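Local coordinates for periplasmic solute binding protein (Candidatus Liberibacter asiaticus str. psy62, PDB 6IXI), which binds zinc and manganese ions and probably delivers them to a membrane uptake transporter as the periplasmic receptor of a ZnuA-type system, at residues 104-109 and 245-250. Residues are numbered along the deposited sequence; the frame is centred on the assembly and turned at random.
Sequences NPHAWM and YVDSLS. With CD (cadmium ion), chain B; SO4 (sulfate ion), chain M.
Met-109 and Val-246 have the nearest CA atoms of two irregular loops, 7.1 Å apart, where a type I beta turn from His-106 to Met-109 faces the loop that follows strand 239-244. Between the loops sits a cadmium ion. His-106 reaches it through NE2 at 2.2 Å, while Asp-247 grips it with both carboxylate oxygens, OD1 and OD2 each 2.3 Å from the metal. Imidazole and carboxylate lie nearly coplanar, 16° apart, with Asp-247 OD1 at the edge of the ring, 3.4 Å from His-106 CD2. With CG anti to the carbonyl carbon (chi1 -57°), the His-106 ring projects beside its own backbone N, and the ring ND1 and the backbone N both donate to Asn-104 OD1, ND1 at 2.7 Å, the backbone bond forming an Asx turn. Pro-105 CG packs over one face of the imidazole. One residue before the metal-binding Asp-247, Val-246 O accepts a bond from Trp-108 NE1 at 2.9 Å; the oxygen lies near the indole plane, but the N-H...O angle is only 135°, so the bond is far from straight. One indole face rests against His-106 CA. The chain of Met-109, bent at chi2 and chi3, brings CE to 4.0 Å from Val-246 CG1, the two side chains crossing at about a right angle, and helix 259-274 packs against the methionine through Leu-262 and Leu-263. His-39 and Glu-172 complete the protein ligands, in the cleft between two lobes expected of a cluster 9 solute-binding protein. Asn-104, itself anchored to Gly-173 O, is thus a second-shell residue that fixes the ring rotation and presents NE2 to the metal, and accepting a hydrogen bond from ND1-H probably makes NE2 a somewhat stronger donor to the cation.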
ATOM      1  N   ASN A 104      -8.748  -7.760   1.602  1.00 38.44           N
ATOM      2  CA  ASN A 104      -8.340  -6.361   1.538  1.00 36.13           C
ATOM      3  C   ASN A 104      -6.929  -6.326   0.940  1.00 33.40           C
ATOM      4  O   ASN A 104      -6.045  -7.048   1.391  1.00 34.33           O
ATOM      5  CB  ASN A 104      -8.426  -5.736   2.932  1.00 34.05           C
ATOM      6  CG  ASN A 104      -8.181  -4.245   2.963  1.00 35.39           C
ATOM      7  OD1 ASN A 104      -7.155  -3.762   2.463  1.00 37.34           O
ATOM      8  ND2 ASN A 104      -9.102  -3.508   3.570  1.00 33.99           N
ATOM      9  N   PRO A 105      -6.651  -5.534  -0.121  1.00 30.55           N
ATOM     10  CA  PRO A 105      -5.329  -5.574  -0.748  1.00 32.79           C
ATOM     11  C   PRO A 105      -4.194  -4.771  -0.105  1.00 33.75           C
ATOM     12  O   PRO A 105      -3.043  -4.929  -0.509  1.00 38.00           O
ATOM     13  CB  PRO A 105      -5.619  -5.007  -2.139  1.00 29.95           C
ATOM     14  CG  PRO A 105      -6.739  -4.014  -1.895  1.00 29.83           C
ATOM     15  CD  PRO A 105      -7.546  -4.552  -0.737  1.00 28.41           C
ATOM     16  N   HIS A 106      -4.499  -3.920   0.889  1.00 34.06           N
ATOM     17  CA  HIS A 106      -3.605  -2.831   1.284  1.00 32.37           C
ATOM     18  C   HIS A 106      -2.500  -3.314   2.235  1.00 33.64           C
ATOM     19  O   HIS A 106      -2.231  -2.669   3.254  1.00 32.49           O
ATOM     20  CB  HIS A 106      -4.460  -1.657   1.839  1.00 33.33           C
ATOM     21  CG  HIS A 106      -5.489  -1.144   0.874  1.00 32.60           C
ATOM     22  ND1 HIS A 106      -6.823  -1.544   0.933  1.00 32.94           N
ATOM     23  CD2 HIS A 106      -5.399  -0.283  -0.176  1.00 27.54           C
ATOM     24  CE1 HIS A 106      -7.510  -0.927  -0.020  1.00 31.32           C
ATOM     25  NE2 HIS A 106      -6.659  -0.169  -0.734  1.00 27.19           N
ATOM     26  N   ALA A 107      -1.830  -4.432   1.906  1.00 30.66           N
ATOM     27  CA  ALA A 107      -0.932  -5.078   2.861  1.00 32.74           C
ATOM     28  C   ALA A 107       0.335  -4.252   3.098  1.00 31.71           C
ATOM     29  O   ALA A 107       0.999  -4.440   4.112  1.00 32.45           O
ATOM     30  CB  ALA A 107      -0.562  -6.473   2.393  1.00 31.26           C
ATOM     31  N   TRP A 108       0.683  -3.369   2.150  1.00 29.36           N
ATOM     32  CA  TRP A 108       1.935  -2.624   2.180  1.00 30.37           C
ATOM     33  C   TRP A 108       1.881  -1.460   3.188  1.00 32.22           C
ATOM     34  O   TRP A 108       2.893  -0.798   3.444  1.00 31.26           O
ATOM     35  CB  TRP A 108       2.226  -2.091   0.769  1.00 29.63           C
ATOM     36  CG  TRP A 108       1.194  -1.099   0.316  1.00 30.04           C
ATOM     37  CD1 TRP A 108       1.122   0.217   0.677  1.00 31.15           C
ATOM     38  CD2 TRP A 108       0.035  -1.351  -0.512  1.00 29.99           C
ATOM     39  NE1 TRP A 108       0.021   0.807   0.102  1.00 35.65           N
ATOM     40  CE2 TRP A 108      -0.660  -0.123  -0.639  1.00 33.04           C
ATOM     41  CE3 TRP A 108      -0.466  -2.477  -1.186  1.00 34.30           C
ATOM     42  CZ2 TRP A 108      -1.815   0.006  -1.415  1.00 33.72           C
ATOM     43  CZ3 TRP A 108      -1.615  -2.360  -1.948  1.00 33.27           C
ATOM     44  CH2 TRP A 108      -2.274  -1.127  -2.063  1.00 37.64           C
ATOM     45  N   MET A 109       0.696  -1.165   3.743  1.00 29.60           N
ATOM     46  CA  MET A 109       0.616  -0.125   4.766  1.00 33.05           C
ATOM     47  C   MET A 109       0.927  -0.760   6.125  1.00 34.68           C
ATOM     48  O   MET A 109       0.033  -0.965   6.944  1.00 40.24           O
ATOM     49  CB  MET A 109      -0.785   0.497   4.838  1.00 28.72           C
ATOM     50  CG  MET A 109      -1.200   1.324   3.632  1.00 30.75           C
ATOM     51  SD  MET A 109       0.057   2.506   3.079  1.00 33.13           S
ATOM     52  CE  MET A 109       0.105   3.619   4.488  1.00 30.36           C
ATOM     53  N   TYR A 245      -1.667   9.258   2.055  1.00 38.76           N
ATOM     54  CA  TYR A 245      -1.212   8.605   0.837  1.00 40.20           C
ATOM     55  C   TYR A 245      -1.102   7.117   1.092  1.00 37.45           C
ATOM     56  O   TYR A 245      -0.363   6.688   1.986  1.00 34.69           O
ATOM     57  CB  TYR A 245       0.149   9.141   0.385  1.00 42.66           C
ATOM     58  CG  TYR A 245       0.044  10.510  -0.233  1.00 45.79           C
ATOM     59  CD1 TYR A 245      -0.104  11.643   0.560  1.00 45.08           C
ATOM     60  CD2 TYR A 245       0.043  10.658  -1.613  1.00 43.50           C
ATOM     61  CE1 TYR A 245      -0.227  12.901  -0.011  1.00 48.65           C
ATOM     62  CE2 TYR A 245      -0.071  11.909  -2.192  1.00 47.17           C
ATOM     63  CZ  TYR A 245      -0.210  13.028  -1.392  1.00 49.10           C
ATOM     64  OH  TYR A 245      -0.319  14.248  -1.995  1.00 57.10           O
ATOM     65  N   VAL A 246      -1.861   6.352   0.295  1.00 38.39           N
ATOM     66  CA  VAL A 246      -1.921   4.911   0.479  1.00 38.22           C
ATOM     67  C   VAL A 246      -1.884   4.185  -0.868  1.00 36.09           C
ATOM     68  O   VAL A 246      -1.225   3.155  -0.977  1.00 39.43           O
ATOM     69  CB  VAL A 246      -3.120   4.469   1.354  1.00 37.20           C
ATOM     70  CG1 VAL A 246      -3.126   5.171   2.702  1.00 36.96           C
ATOM     71  CG2 VAL A 246      -4.452   4.690   0.654  1.00 37.30           C
ATOM     72  N   ASP A 247      -2.611   4.684  -1.872  1.00 34.12           N
ATOM     73  CA  ASP A 247      -2.896   3.878  -3.055  1.00 35.24           C
ATOM     74  C   ASP A 247      -1.860   4.063  -4.154  1.00 36.21           C
ATOM     75  O   ASP A 247      -1.811   3.292  -5.106  1.00 36.83           O
ATOM     76  CB  ASP A 247      -4.296   4.156  -3.605  1.00 34.04           C
ATOM     77  CG  ASP A 247      -5.321   3.189  -3.040  1.00 37.46           C
ATOM     78  OD1 ASP A 247      -4.900   2.267  -2.315  1.00 32.40           O
ATOM     79  OD2 ASP A 247      -6.531   3.369  -3.313  1.00 42.62           O
ATOM     80  N   SER A 248      -1.054   5.122  -4.042  1.00 36.60           N
ATOM     81  CA  SER A 248      -0.184   5.500  -5.133  1.00 31.52           C
ATOM     82  C   SER A 248       0.915   6.370  -4.557  1.00 31.57           C
ATOM     83  O   SER A 248       0.653   7.131  -3.634  1.00 34.13           O
ATOM     84  CB  SER A 248      -0.987   6.298  -6.152  1.00 34.20           C
ATOM     85  OG  SER A 248      -0.145   6.761  -7.199  1.00 32.69           O
ATOM     86  N   LEU A 249       2.106   6.321  -5.154  1.00 32.73           N
ATOM     87  CA  LEU A 249       3.104   7.340  -4.866  1.00 34.78           C
ATOM     88  C   LEU A 249       2.575   8.668  -5.397  1.00 42.13           C
ATOM     89  O   LEU A 249       1.822   8.706  -6.370  1.00 38.35           O
ATOM     90  CB  LEU A 249       4.431   7.012  -5.555  1.00 33.63           C
ATOM     91  CG  LEU A 249       5.081   5.679  -5.173  1.00 38.08           C
ATOM     92  CD1 LEU A 249       6.447   5.523  -5.834  1.00 36.72           C
ATOM     93  CD2 LEU A 249       5.228   5.566  -3.665  1.00 32.63           C
ATOM     94  N   SER A 250       2.996   9.754  -4.754  1.00 38.01           N
ATOM     95  CA  SER A 250       2.709  11.078  -5.261  1.00 41.36           C
ATOM     96  C   SER A 250       3.556  11.325  -6.509  1.00 43.54           C
ATOM     97  O   SER A 250       4.439  10.529  -6.855  1.00 39.04           O
ATOM     98  CB  SER A 250       2.990  12.105  -4.187  1.00 39.59           C
ATOM     99  OG  SER A 250       4.386  12.291  -4.043  1.00 33.65           O
TER
HETATM  100 CD    CD B 301      -7.015   1.410  -2.167  1.00 37.31          CD
HETATM  101  S   SO4 M 312       0.170  14.295  -5.874  1.00 82.50           S
HETATM  102  O1  SO4 M 312      -0.459  15.134  -6.860  1.00 89.87           O
HETATM  103  O2  SO4 M 312       0.823  13.197  -6.540  1.00 73.17           O
HETATM  104  O3  SO4 M 312      -0.829  13.774  -4.972  1.00 78.27           O
HETATM  105  O4  SO4 M 312       1.136  15.080  -5.137  1.00 71.85           O